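Local coordinates for ABC transporter, substrate binding protein (Polyamine) (Agrobacterium tumefaciens, PDB 4EUO) that binds gamma-aminobutyric acid (GABA), probably as the periplasmic substrate-binding component of an ABC transporter, at residues G10-Q13 with D14-A18; G182-S185 with Q186-I189; G202-T205 with A206-Q209; Q251-A254 with D255-T258; P264-I267 with E268-K271. All coordinates share one frame; numbering follows the deposited sequence.

Interaction 1: residues G10-Q13 with D14-A18; sequences GTTQ and DAQKA. With ABU (gamma-amino-butanoic acid), chain E.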
loop_
_atom_site.group_PDB
_atom_site.type_symbol
_atom_site.label_atom_id
_atom_site.label_comp_id
_atom_site.label_asym_id
_atom_site.label_seq_id
_atom_site.Cartn_x
_atom_site.Cartn_y
_atom_site.Cartn_z
ATOM N N GLY A 10 5.797 -11.594 0.413
ATOM C CA GLY A 10 7.146 -11.203 0.794
ATOM C C GLY A 10 7.267 -10.690 2.197
ATOM O O GLY A 10 6.593 -11.151 3.107
ATOM N N THR A 11 8.137 -9.696 2.342
ATOM C CA THR A 11 8.493 -9.167 3.651
ATOM C C THR A 11 7.347 -8.587 4.392
ATOM O O THR A 11 7.247 -8.716 5.611
ATOM C CB THR A 11 9.697 -8.254 3.561
ATOM O OG1 THR A 11 9.482 -7.285 2.527
ATOM C CG2 THR A 11 10.974 -9.027 3.263
ATOM N N THR A 12 6.418 -7.916 3.667
ATOM C CA THR A 12 5.267 -7.324 4.362
ATOM C C THR A 12 4.334 -8.393 4.923
ATOM O O THR A 12 3.911 -8.331 6.072
ATOM C CB THR A 12 4.522 -6.384 3.426
ATOM O OG1 THR A 12 5.485 -5.365 3.098
ATOM C CG2 THR A 12 3.277 -5.769 4.078
ATOM N N GLN A 13 4.000 -9.386 4.096
ATOM C CA GLN A 13 3.090 -10.425 4.579
ATOM C C GLN A 13 3.753 -11.281 5.660
ATOM O O GLN A 13 3.074 -11.651 6.636
ATOM C CB GLN A 13 2.551 -11.259 3.408
ATOM C CG GLN A 13 1.452 -12.233 3.831
ATOM C CD GLN A 13 0.690 -12.765 2.662
ATOM O OE1 GLN A 13 0.782 -12.267 1.540
ATOM N NE2 GLN A 13 -0.154 -13.744 2.952
ATOM N N ASP A 14 5.047 -11.515 5.550
ATOM C CA ASP A 14 5.738 -12.250 6.619
ATOM C C ASP A 14 5.643 -11.483 7.926
ATOM O O ASP A 14 5.468 -12.080 8.987
ATOM C CB ASP A 14 7.217 -12.410 6.265
ATOM C CG ASP A 14 7.486 -13.402 5.165
ATOM O OD1 ASP A 14 6.542 -14.145 4.779
ATOM O OD2 ASP A 14 8.626 -13.424 4.660
ATOM N N ALA A 15 5.761 -10.152 7.869
ATOM C CA ALA A 15 5.655 -9.327 9.074
ATOM C C ALA A 15 4.228 -9.316 9.623
ATOM O O ALA A 15 4.034 -9.323 10.850
ATOM C CB ALA A 15 6.108 -7.904 8.761
ATOM N N GLN A 16 3.192 -9.263 8.737
ATOM C CA GLN A 16 1.813 -9.345 9.208
ATOM C C GLN A 16 1.555 -10.718 9.862
ATOM O O GLN A 16 0.841 -10.790 10.868
ATOM C CB GLN A 16 0.830 -9.085 8.078
ATOM C CG GLN A 16 0.877 -7.623 7.591
ATOM C CD GLN A 16 0.027 -7.452 6.359
ATOM O OE1 GLN A 16 0.214 -8.180 5.383
ATOM N NE2 GLN A 16 -0.882 -6.470 6.364
ATOM N N LYS A 17 2.136 -11.774 9.305
ATOM C CA LYS A 17 2.012 -13.124 9.876
ATOM C C LYS A 17 2.611 -13.145 11.279
ATOM O O LYS A 17 1.923 -13.576 12.216
ATOM C CB LYS A 17 2.715 -14.125 8.974
ATOM C CG LYS A 17 2.723 -15.549 9.561
ATOM C CD LYS A 17 3.517 -16.468 8.665
ATOM C CE LYS A 17 3.738 -17.847 9.267
ATOM N NZ LYS A 17 4.413 -18.760 8.304
ATOM N N ALA A 18 3.818 -12.599 11.469
ATOM C CA ALA A 18 4.440 -12.577 12.786
ATOM C C ALA A 18 3.632 -11.749 13.771
ATOM O O ALA A 18 3.495 -12.138 14.936
ATOM C CB ALA A 18 5.848 -12.004 12.679
HETATM N N ABU E . -0.662 -1.623 -0.906
HETATM C CD ABU E . 0.569 -1.468 -0.122
HETATM C CB ABU E . 1.314 -2.773 0.011
HETATM C CG ABU E . 2.536 -2.565 0.839
HETATM C C ABU E . 3.464 -3.756 0.952
HETATM O O ABU E . 4.711 -3.528 1.355
HETATM O OXT ABU E . 3.131 -4.961 0.557
#
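Carboxylate atom O of the bound gamma-amino-butanoic acid is gripped by two side chains. Thr12 OG1 donates to it at 2.6 Å, and Arg203 supplies a second bond. A chi1 of -62° keeps the Thr12 hydroxyl beside its own backbone N and sets CG2 anti to that N. The methyl also meets the ligand: Thr12 CG2 lies 3.6 Å from ligand OXT. The helix fixes the Thr12 backbone, because Gln16 N donates to Thr12 O at 2.9 Å. The same step is repeated by Lys17 N and Gln13 O at 2.8 Å, and by Asp14 N and Gly10 O at 2.9 Å. The extended chain of Gln16 runs past this bond, with Gln16 CG 3.5 Å from Thr12 O. Its amide is held by Ser7 and Asp58. The Gln13 amide reaches Gly9, Gln34 and Asp35. These are the early turns of helix 10-28, the helix of a beta-alpha-beta unit with strands 3-6 and 32-35. Tyr262 and Asp226 also bond the ligand. At its oxygen O, a neutral hydroxyl and a guanidinium share one acceptor beside the first turn of the helix.

Interaction 2: residues G182-S185 with Q186-I189; sequences GAQS and QQLI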
loop_
_atom_site.group_PDB
_atom_site.type_symbol
_atom_site.label_atom_id
_atom_site.label_comp_id
_atom_site.label_asym_id
_atom_site.label_seq_id
_atom_site.Cartn_x
_atom_site.Cartn_y
_atom_site.Cartn_z
ATOM N N GLY A 182 5.542 -5.991 -4.456
ATOM C CA GLY A 182 6.564 -5.526 -3.533
ATOM C C GLY A 182 7.927 -6.145 -3.719
ATOM O O GLY A 182 8.928 -5.440 -3.783
ATOM N N ALA A 183 7.964 -7.479 -3.852
ATOM C CA ALA A 183 9.256 -8.151 -4.012
ATOM C C ALA A 183 9.951 -7.747 -5.310
ATOM O O ALA A 183 11.170 -7.561 -5.319
ATOM C CB ALA A 183 9.084 -9.656 -3.940
ATOM N N GLN A 184 9.174 -7.537 -6.390
ATOM C CA GLN A 184 9.783 -7.065 -7.631
ATOM C C GLN A 184 10.345 -5.665 -7.461
ATOM O O GLN A 184 11.434 -5.390 -7.994
ATOM C CB GLN A 184 8.801 -7.104 -8.787
ATOM C CG GLN A 184 9.431 -6.594 -10.075
ATOM C CD GLN A 184 8.615 -6.946 -11.258
ATOM O OE1 GLN A 184 7.401 -6.805 -11.283
ATOM N NE2 GLN A 184 9.304 -7.323 -12.333
ATOM N N SER A 185 9.655 -4.765 -6.692
ATOM C CA SER A 185 10.255 -3.453 -6.480
ATOM C C SER A 185 11.565 -3.561 -5.739
ATOM O O SER A 185 12.526 -2.844 -6.059
ATOM C CB SER A 185 9.303 -2.513 -5.752
ATOM O OG SER A 185 9.171 -2.812 -4.368
ATOM N N GLN A 186 11.621 -4.490 -4.769
ATOM C CA GLN A 186 12.844 -4.694 -4.011
ATOM C C GLN A 186 13.963 -5.253 -4.892
ATOM O O GLN A 186 15.099 -4.790 -4.807
ATOM C CB GLN A 186 12.551 -5.637 -2.846
ATOM C CG GLN A 186 11.661 -4.962 -1.772
ATOM C CD GLN A 186 11.141 -5.961 -0.804
ATOM O OE1 GLN A 186 10.459 -6.962 -1.169
ATOM N NE2 GLN A 186 11.343 -5.698 0.488
ATOM N N GLN A 187 13.625 -6.207 -5.773
ATOM C CA GLN A 187 14.636 -6.767 -6.696
ATOM C C GLN A 187 15.166 -5.680 -7.618
ATOM O O GLN A 187 16.377 -5.617 -7.825
ATOM C CB GLN A 187 13.965 -7.875 -7.527
ATOM C CG GLN A 187 14.882 -8.552 -8.578
ATOM C CD GLN A 187 14.785 -7.812 -9.929
ATOM O OE1 GLN A 187 15.783 -7.333 -10.475
ATOM N NE2 GLN A 187 13.580 -7.637 -10.484
ATOM N N LEU A 188 14.285 -4.871 -8.209
ATOM C CA LEU A 188 14.714 -3.849 -9.137
ATOM C C LEU A 188 15.656 -2.848 -8.504
ATOM O O LEU A 188 16.688 -2.515 -9.114
ATOM C CB LEU A 188 13.509 -3.151 -9.764
ATOM C CG LEU A 188 12.735 -4.001 -10.753
ATOM C CD1 LEU A 188 11.415 -3.352 -11.117
ATOM C CD2 LEU A 188 13.561 -4.297 -12.015
ATOM N N ILE A 189 15.351 -2.374 -7.284
ATOM C CA ILE A 189 16.211 -1.435 -6.592
ATOM C C ILE A 189 17.520 -2.143 -6.205
ATOM O O ILE A 189 18.610 -1.639 -6.531
ATOM C CB ILE A 189 15.504 -0.848 -5.328
ATOM C CG1 ILE A 189 14.203 -0.067 -5.670
ATOM C CG2 ILE A 189 16.501 -0.032 -4.499
ATOM C CD1 ILE A 189 14.448 1.235 -6.461
#
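Gly182 O takes two bonds. Gln186 N donates to it at 3.0 Å, in the carbonyl plane, and Ser185 OG donates to it at 2.7 Å. Ser185 reaches back because its OG stands between the backbone N and the carbonyl carbon (chi1 74°). The Gln186 chain is extended, and Gln186 OE1 rests 3.3 Å from Ala183 CA. Its NE2 bonds to Arg203 O and Thr11 OG1, outside the contact. Further on, Leu188 N donates to Gln184 O at 2.9 Å. The two side chains of this pair lie side by side and point the same way, with Gln184 CG 3.9 Å from Leu188 CD1. These residues form most of helix 182-190, which follows strand 176-179 and precedes strand 196-200 in a mixed sheet, within a periplasmic binding protein fold. Ile189 N donates to Ser185 O at 3.1 Å. Ile189 CG1 lies against the same oxygen, 3.3 Å from Ser185 O. The next shell sets these groups in place. Ser180 N holds the Gln184 amide through OE1. Leu188 packs on Ile177 and Thr133, and Ile189 on Thr133, so this side of the helix faces the sheet. Ser185 touches Trp179, while Gln186 packs against Ala206 and Leu207 of helix 201-209.

Interaction 3: residues G202-T205 with A206-Q209; sequences GRMT and ALEQ. With ABU (gamma-amino-butanoic acid), chain E.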
loop_
_atom_site.group_PDB
_atom_site.type_symbol
_atom_site.label_atom_id
_atom_site.label_comp_id
_atom_site.label_asym_id
_atom_site.label_seq_id
_atom_site.Cartn_x
_atom_site.Cartn_y
_atom_site.Cartn_z
ATOM N N GLY A 202 7.849 0.641 3.300
ATOM C CA GLY A 202 8.202 -0.509 4.108
ATOM C C GLY A 202 9.038 -1.514 3.342
ATOM O O GLY A 202 9.816 -2.262 3.950
ATOM N N ARG A 203 8.956 -1.522 2.007
ATOM C CA ARG A 203 9.796 -2.440 1.231
ATOM C C ARG A 203 11.261 -2.016 1.312
ATOM O O ARG A 203 12.144 -2.883 1.257
ATOM C CB ARG A 203 9.322 -2.483 -0.205
ATOM C CG ARG A 203 7.935 -3.097 -0.346
ATOM C CD ARG A 203 7.989 -4.616 -0.166
ATOM N NE ARG A 203 6.636 -5.167 -0.039
ATOM C CZ ARG A 203 6.348 -6.458 -0.158
ATOM N NH1 ARG A 203 7.300 -7.330 -0.458
ATOM N NH2 ARG A 203 5.091 -6.879 -0.060
ATOM N N MET A 204 11.522 -0.709 1.488
ATOM C CA MET A 204 12.891 -0.219 1.670
ATOM C C MET A 204 13.355 -0.534 3.096
ATOM O O MET A 204 14.497 -0.983 3.267
ATOM C CB MET A 204 12.964 1.282 1.391
ATOM C CG MET A 204 12.585 1.663 -0.040
ATOM S SD MET A 204 13.577 0.861 -1.334
ATOM C CE MET A 204 12.496 -0.565 -1.817
ATOM N N THR A 205 12.474 -0.390 4.101
ATOM C CA THR A 205 12.805 -0.791 5.468
ATOM C C THR A 205 13.203 -2.271 5.460
ATOM O O THR A 205 14.214 -2.642 6.084
ATOM C CB THR A 205 11.594 -0.601 6.375
ATOM O OG1 THR A 205 11.328 0.802 6.422
ATOM C CG2 THR A 205 11.829 -1.124 7.789
ATOM N N ALA A 206 12.447 -3.131 4.754
ATOM C CA ALA A 206 12.776 -4.569 4.740
ATOM C C ALA A 206 14.089 -4.854 4.075
ATOM O O ALA A 206 14.843 -5.712 4.563
ATOM C CB ALA A 206 11.659 -5.336 4.086
ATOM N N LEU A 207 14.408 -4.160 2.985
ATOM C CA LEU A 207 15.701 -4.348 2.338
ATOM C C LEU A 207 16.815 -4.006 3.317
ATOM O O LEU A 207 17.763 -4.787 3.463
ATOM C CB LEU A 207 15.847 -3.468 1.104
ATOM C CG LEU A 207 15.272 -4.028 -0.183
ATOM C CD1 LEU A 207 15.356 -2.999 -1.301
ATOM C CD2 LEU A 207 15.977 -5.347 -0.621
ATOM N N GLU A 208 16.696 -2.884 4.033
ATOM C CA GLU A 208 17.698 -2.449 5.008
ATOM C C GLU A 208 17.811 -3.483 6.124
ATOM O O GLU A 208 18.935 -3.780 6.564
ATOM C CB GLU A 208 17.307 -1.073 5.595
ATOM C CG GLU A 208 18.282 -0.546 6.642
ATOM C CD GLU A 208 18.013 0.888 7.049
ATOM O OE1 GLU A 208 18.131 1.785 6.183
ATOM O OE2 GLU A 208 17.679 1.113 8.234
ATOM N N GLN A 209 16.694 -4.050 6.571
ATOM C CA GLN A 209 16.639 -5.060 7.637
ATOM C C GLN A 209 17.420 -6.314 7.194
ATOM O O GLN A 209 18.066 -6.984 8.033
ATOM C CB GLN A 209 15.196 -5.462 7.957
ATOM C CG GLN A 209 14.425 -4.480 8.831
ATOM C CD GLN A 209 12.931 -4.752 8.912
ATOM O OE1 GLN A 209 12.362 -5.552 8.167
ATOM N NE2 GLN A 209 12.253 -4.065 9.811
HETATM N N ABU E . -0.662 -1.623 -0.906
HETATM C CD ABU E . 0.569 -1.468 -0.122
HETATM C CB ABU E . 1.314 -2.773 0.011
HETATM C CG ABU E . 2.536 -2.565 0.839
HETATM C C ABU E . 3.464 -3.756 0.952
HETATM O O ABU E . 4.711 -3.528 1.355
HETATM O OXT ABU E . 3.131 -4.961 0.557
HETATM O O HOH W 1 15.337 -1.393 8.324
#
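Ala206 N, Leu207 N, Glu208 N and Gln209 N each donate to the carbonyl four residues back in helix 201-209, as Ala206 N does to Gly202 O at 2.9 Å. The bond from Leu207 N to Arg203 O is 3.1 Å. Arg203 grips the gamma-amino-butanoic acid carboxylate with two N-H groups. Arg203 NE donates to ligand O at 2.9 Å, and Arg203 NH2 to ligand OXT at 2.8 Å, the latter almost straight at 174°. The carboxylate carbon lies at the edge of the guanidinium and in its plane. A bend at chi2 (-74°) takes the guanidinium there. Gly9 O accepts a further bond from NH2. Met204 and Leu207 lie side by side, with Met204 CE 3.8 Å from Leu207 CD1. At the far end, Thr205 CG2 sits 3.6 Å from Gln209 NE2, and the two side chains cross obliquely. A water donates to Thr205 O at 2.8 Å. Beyond the pocket, Leu207 touches Val212 and Val214. The paired bonds fix the rotation of the ligand carboxylate, and the positive guanidinium probably keeps that group ionised.

Interaction 4: residues Q251-A254 with D255-T258; sequences QAQA and DMAT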
loop_
_atom_site.group_PDB
_atom_site.type_symbol
_atom_site.label_atom_id
_atom_site.label_comp_id
_atom_site.label_asym_id
_atom_site.label_seq_id
_atom_site.Cartn_x
_atom_site.Cartn_y
_atom_site.Cartn_z
ATOM N N GLN A 251 -2.032 -3.440 20.295
ATOM C CA GLN A 251 -0.750 -4.134 20.324
ATOM C C GLN A 251 -0.418 -4.776 18.977
ATOM O O GLN A 251 0.722 -4.683 18.535
ATOM C CB GLN A 251 -0.681 -5.178 21.469
ATOM C CG GLN A 251 0.735 -5.680 21.752
ATOM C CD GLN A 251 1.690 -4.625 22.252
ATOM O OE1 GLN A 251 1.502 -4.024 23.321
ATOM N NE2 GLN A 251 2.760 -4.411 21.512
ATOM N N ALA A 252 -1.409 -5.429 18.346
ATOM C CA ALA A 252 -1.250 -6.062 17.035
ATOM C C ALA A 252 -0.809 -5.018 15.994
ATOM O O ALA A 252 0.091 -5.308 15.203
ATOM C CB ALA A 252 -2.552 -6.715 16.616
ATOM N N GLN A 253 -1.380 -3.804 16.048
ATOM C CA GLN A 253 -0.996 -2.756 15.099
ATOM C C GLN A 253 0.415 -2.224 15.399
ATOM O O GLN A 253 1.220 -1.952 14.485
ATOM C CB GLN A 253 -2.012 -1.634 15.124
ATOM C CG GLN A 253 -3.254 -1.956 14.311
ATOM C CD GLN A 253 -2.967 -1.794 12.830
ATOM O OE1 GLN A 253 -2.407 -0.776 12.428
ATOM N NE2 GLN A 253 -3.341 -2.785 11.996
ATOM N N ALA A 254 0.738 -2.047 16.702
ATOM C CA ALA A 254 2.079 -1.598 17.052
ATOM C C ALA A 254 3.094 -2.649 16.588
ATOM O O ALA A 254 4.141 -2.292 16.080
ATOM C CB ALA A 254 2.178 -1.411 18.576
ATOM N N ASP A 255 2.794 -3.943 16.761
ATOM C CA ASP A 255 3.735 -4.982 16.336
ATOM C C ASP A 255 3.897 -5.036 14.829
ATOM O O ASP A 255 5.018 -5.179 14.357
ATOM C CB ASP A 255 3.321 -6.356 16.901
ATOM C CG ASP A 255 3.405 -6.441 18.434
ATOM O OD1 ASP A 255 3.975 -5.512 19.055
ATOM O OD2 ASP A 255 2.813 -7.362 18.991
ATOM N N MET A 256 2.818 -4.819 14.074
ATOM C CA MET A 256 2.896 -4.775 12.608
ATOM C C MET A 256 3.795 -3.586 12.222
ATOM O O MET A 256 4.672 -3.701 11.368
ATOM C CB MET A 256 1.476 -4.618 12.058
ATOM C CG MET A 256 1.391 -4.403 10.534
ATOM S SD MET A 256 1.719 -2.683 10.028
ATOM C CE MET A 256 0.461 -1.798 10.958
ATOM N N ALA A 257 3.584 -2.423 12.874
ATOM C CA ALA A 257 4.355 -1.247 12.515
ATOM C C ALA A 257 5.840 -1.395 12.819
ATOM O O ALA A 257 6.705 -1.059 12.007
ATOM C CB ALA A 257 3.786 -0.036 13.262
ATOM N N THR A 258 6.141 -1.928 14.014
ATOM C CA THR A 258 7.525 -2.156 14.401
ATOM C C THR A 258 8.207 -3.091 13.401
ATOM O O THR A 258 9.376 -2.862 13.072
ATOM C CB THR A 258 7.538 -2.783 15.812
ATOM O OG1 THR A 258 6.989 -1.839 16.720
ATOM C CG2 THR A 258 8.947 -3.182 16.283
#
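Gln251 and Asp255 stand one helical turn apart, and their side chains run across each other, with amide and carboxylate planes 39° apart. Gln251 NE2 donates to Asp255 OD1 at 3.0 Å. The acceptor lies nearly in the Gln251 amide plane, but the donor approaches the syn side of OD1 from 32° out of the carboxylate plane. A bend at chi2 (64°) folds the Gln251 amide forward to make this bond. The other carboxylate oxygen, OD2, forms a salt bridge with Lys23 of helix 10-28. Asp255 is therefore held from its own helix and from a neighbouring one. In the backbone, Asp255 N donates to Gln251 O at 2.8 Å. The same i to i+4 pattern carries the rest of this part of helix 250-260, which packs against helix 10-28 in the periplasmic binding protein fold. Gln253 and Met256 have a different arrangement. They lie side by side and point the same way. The Met256 chain is bent, and its CE methyl sits 3.4 Å from Gln253 OE1 and 3.6 Å from Gln253 O. The Gln253 amide is buried and well supplied with partners. OE1 accepts from Val265 N, and NE2 bonds to Ser98 O and Ala247 O. These three bonds fix which way round the amide sits. Trp20 touches both Gln253 and Met256. Farther along, Thr258 N donates to Ala254 O at 2.9 Å. Ala257 N bonds to Gln253 O at the same distance, and Ala257 CB lies 3.4 Å from that carbonyl oxygen.

Interaction 5: residues P264-I267 with E268-K271; sequences PVNI and ESAK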
loop_
_atom_site.group_PDB
_atom_site.type_symbol
_atom_site.label_atom_id
_atom_site.label_comp_id
_atom_site.label_asym_id
_atom_site.label_seq_id
_atom_site.Cartn_x
_atom_site.Cartn_y
_atom_site.Cartn_z
ATOM N N PRO A 264 0.799 2.518 12.174
ATOM C CA PRO A 264 -0.422 1.853 12.632
ATOM C C PRO A 264 -1.667 2.690 12.360
ATOM O O PRO A 264 -1.591 3.919 12.205
ATOM C CB PRO A 264 -0.179 1.661 14.124
ATOM C CG PRO A 264 0.774 2.729 14.497
ATOM C CD PRO A 264 1.602 3.055 13.294
ATOM N N VAL A 265 -2.808 2.008 12.332
ATOM C CA VAL A 265 -4.134 2.581 12.122
ATOM C C VAL A 265 -5.061 2.316 13.295
ATOM O O VAL A 265 -6.275 2.268 13.156
ATOM C CB VAL A 265 -4.733 2.219 10.736
ATOM C CG1 VAL A 265 -3.961 2.967 9.625
ATOM C CG2 VAL A 265 -4.684 0.709 10.510
ATOM N N ASN A 266 -4.443 2.188 14.481
ATOM C CA ASN A 266 -5.120 2.152 15.779
ATOM C C ASN A 266 -4.476 3.325 16.508
ATOM O O ASN A 266 -3.242 3.423 16.571
ATOM C CB ASN A 266 -4.908 0.848 16.514
ATOM C CG ASN A 266 -5.689 0.834 17.820
ATOM O OD1 ASN A 266 -5.467 1.693 18.689
ATOM N ND2 ASN A 266 -6.612 -0.101 17.977
ATOM N N ILE A 267 -5.308 4.223 17.039
ATOM C CA ILE A 267 -4.846 5.446 17.703
ATOM C C ILE A 267 -4.157 5.234 19.032
ATOM O O ILE A 267 -3.493 6.165 19.511
ATOM C CB ILE A 267 -5.993 6.460 17.770
ATOM C CG1 ILE A 267 -7.033 6.052 18.862
ATOM C CG2 ILE A 267 -6.619 6.606 16.370
ATOM C CD1 ILE A 267 -8.357 6.710 18.737
ATOM N N GLU A 268 -4.217 4.028 19.578
ATOM C CA GLU A 268 -3.534 3.736 20.836
ATOM C C GLU A 268 -2.282 2.897 20.642
ATOM O O GLU A 268 -1.708 2.412 21.619
ATOM C CB GLU A 268 -4.506 3.109 21.840
ATOM C CG GLU A 268 -5.677 4.043 22.104
ATOM C CD GLU A 268 -6.546 3.788 23.312
ATOM O OE1 GLU A 268 -6.472 2.682 23.891
ATOM O OE2 GLU A 268 -7.344 4.693 23.647
ATOM N N SER A 269 -1.817 2.731 19.372
ATOM C CA SER A 269 -0.628 1.934 19.075
ATOM C C SER A 269 0.702 2.663 19.268
ATOM O O SER A 269 1.649 2.042 19.729
ATOM C CB SER A 269 -0.675 1.414 17.645
ATOM O OG SER A 269 -1.751 0.509 17.517
ATOM N N ALA A 270 0.804 3.947 18.841
ATOM C CA ALA A 270 2.069 4.702 18.873
ATOM C C ALA A 270 2.767 4.664 20.227
ATOM O O ALA A 270 3.975 4.414 20.304
ATOM C CB ALA A 270 1.855 6.146 18.437
ATOM N N LYS A 271 1.987 4.815 21.279
ATOM C CA LYS A 271 2.488 4.811 22.650
ATOM C C LYS A 271 3.142 3.486 23.091
ATOM O O LYS A 271 3.897 3.472 24.063
ATOM C CB LYS A 271 1.380 5.234 23.606
ATOM C CG LYS A 271 0.267 4.234 23.771
ATOM C CD LYS A 271 -0.729 4.788 24.747
ATOM C CE LYS A 271 -1.910 3.907 24.967
ATOM N NZ LYS A 271 -3.024 4.687 25.565
HETATM O O HOH W 2 -1.167 5.163 17.210
HETATM O O HOH W 3 -0.719 6.018 20.884
#
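Asn266 meets the residues after it with nearly every atom of its side chain. Its CB lies 3.3 Å from Ser269 OG. From there CG runs anti to the backbone N (chi1 -177°), which carries the amide toward the Glu268 backbone. Asn266 OD1 accepts from Glu268 N at 2.8 Å. The bond is fairly straight, at 163°, and lies in the carbonyl plane of the amide. At the tip, ND2 bonds to Thr248 O and to a bound glycerol, which probably comes from the crystallisation liquor. This is an Asx turn laid over a type I beta turn from Asn266 to Ser269, in the loop between helices 250-260 and 275-278. Ser269 N closes the beta turn on Asn266 O at 3.2 Å, with the donor well above the plane of the Asn266 backbone carbonyl. A water also donates to Asn266 O and accepts from Ala270 N, both at 2.8 Å. A second water joins Ile267 O to Lys271 N. Ser269 CB packs against the Pro264 ring, 3.6 Å from Pro264 CB, while its OG bonds to Ala250 O. Glu268 reaches out of the turn to a salt bridge with Lys85.

Interactions 1 and 3 hold the same ligand carboxylate from two helices, one with a hydroxyl and the other with a guanidinium. Interaction 2 lies behind them as a second shell, and Gln186 joins it to both. Interactions 4 and 5 form a pair, with centres about 8 Å apart, joined through Gln253 and Val265. Interaction 4 also lies against the helix of interaction 1. Interactions 2 and 4 are the buried ones; 1, 3 and 5 are partly buried. Interaction 4 mixes an outer amide-carboxylate bond with inner packing. Interaction 5 lies farthest from the chain centre. It is the one outside an alpha-helix, so turn bonds and bridging waters replace the i to i+4 ladder of the other four.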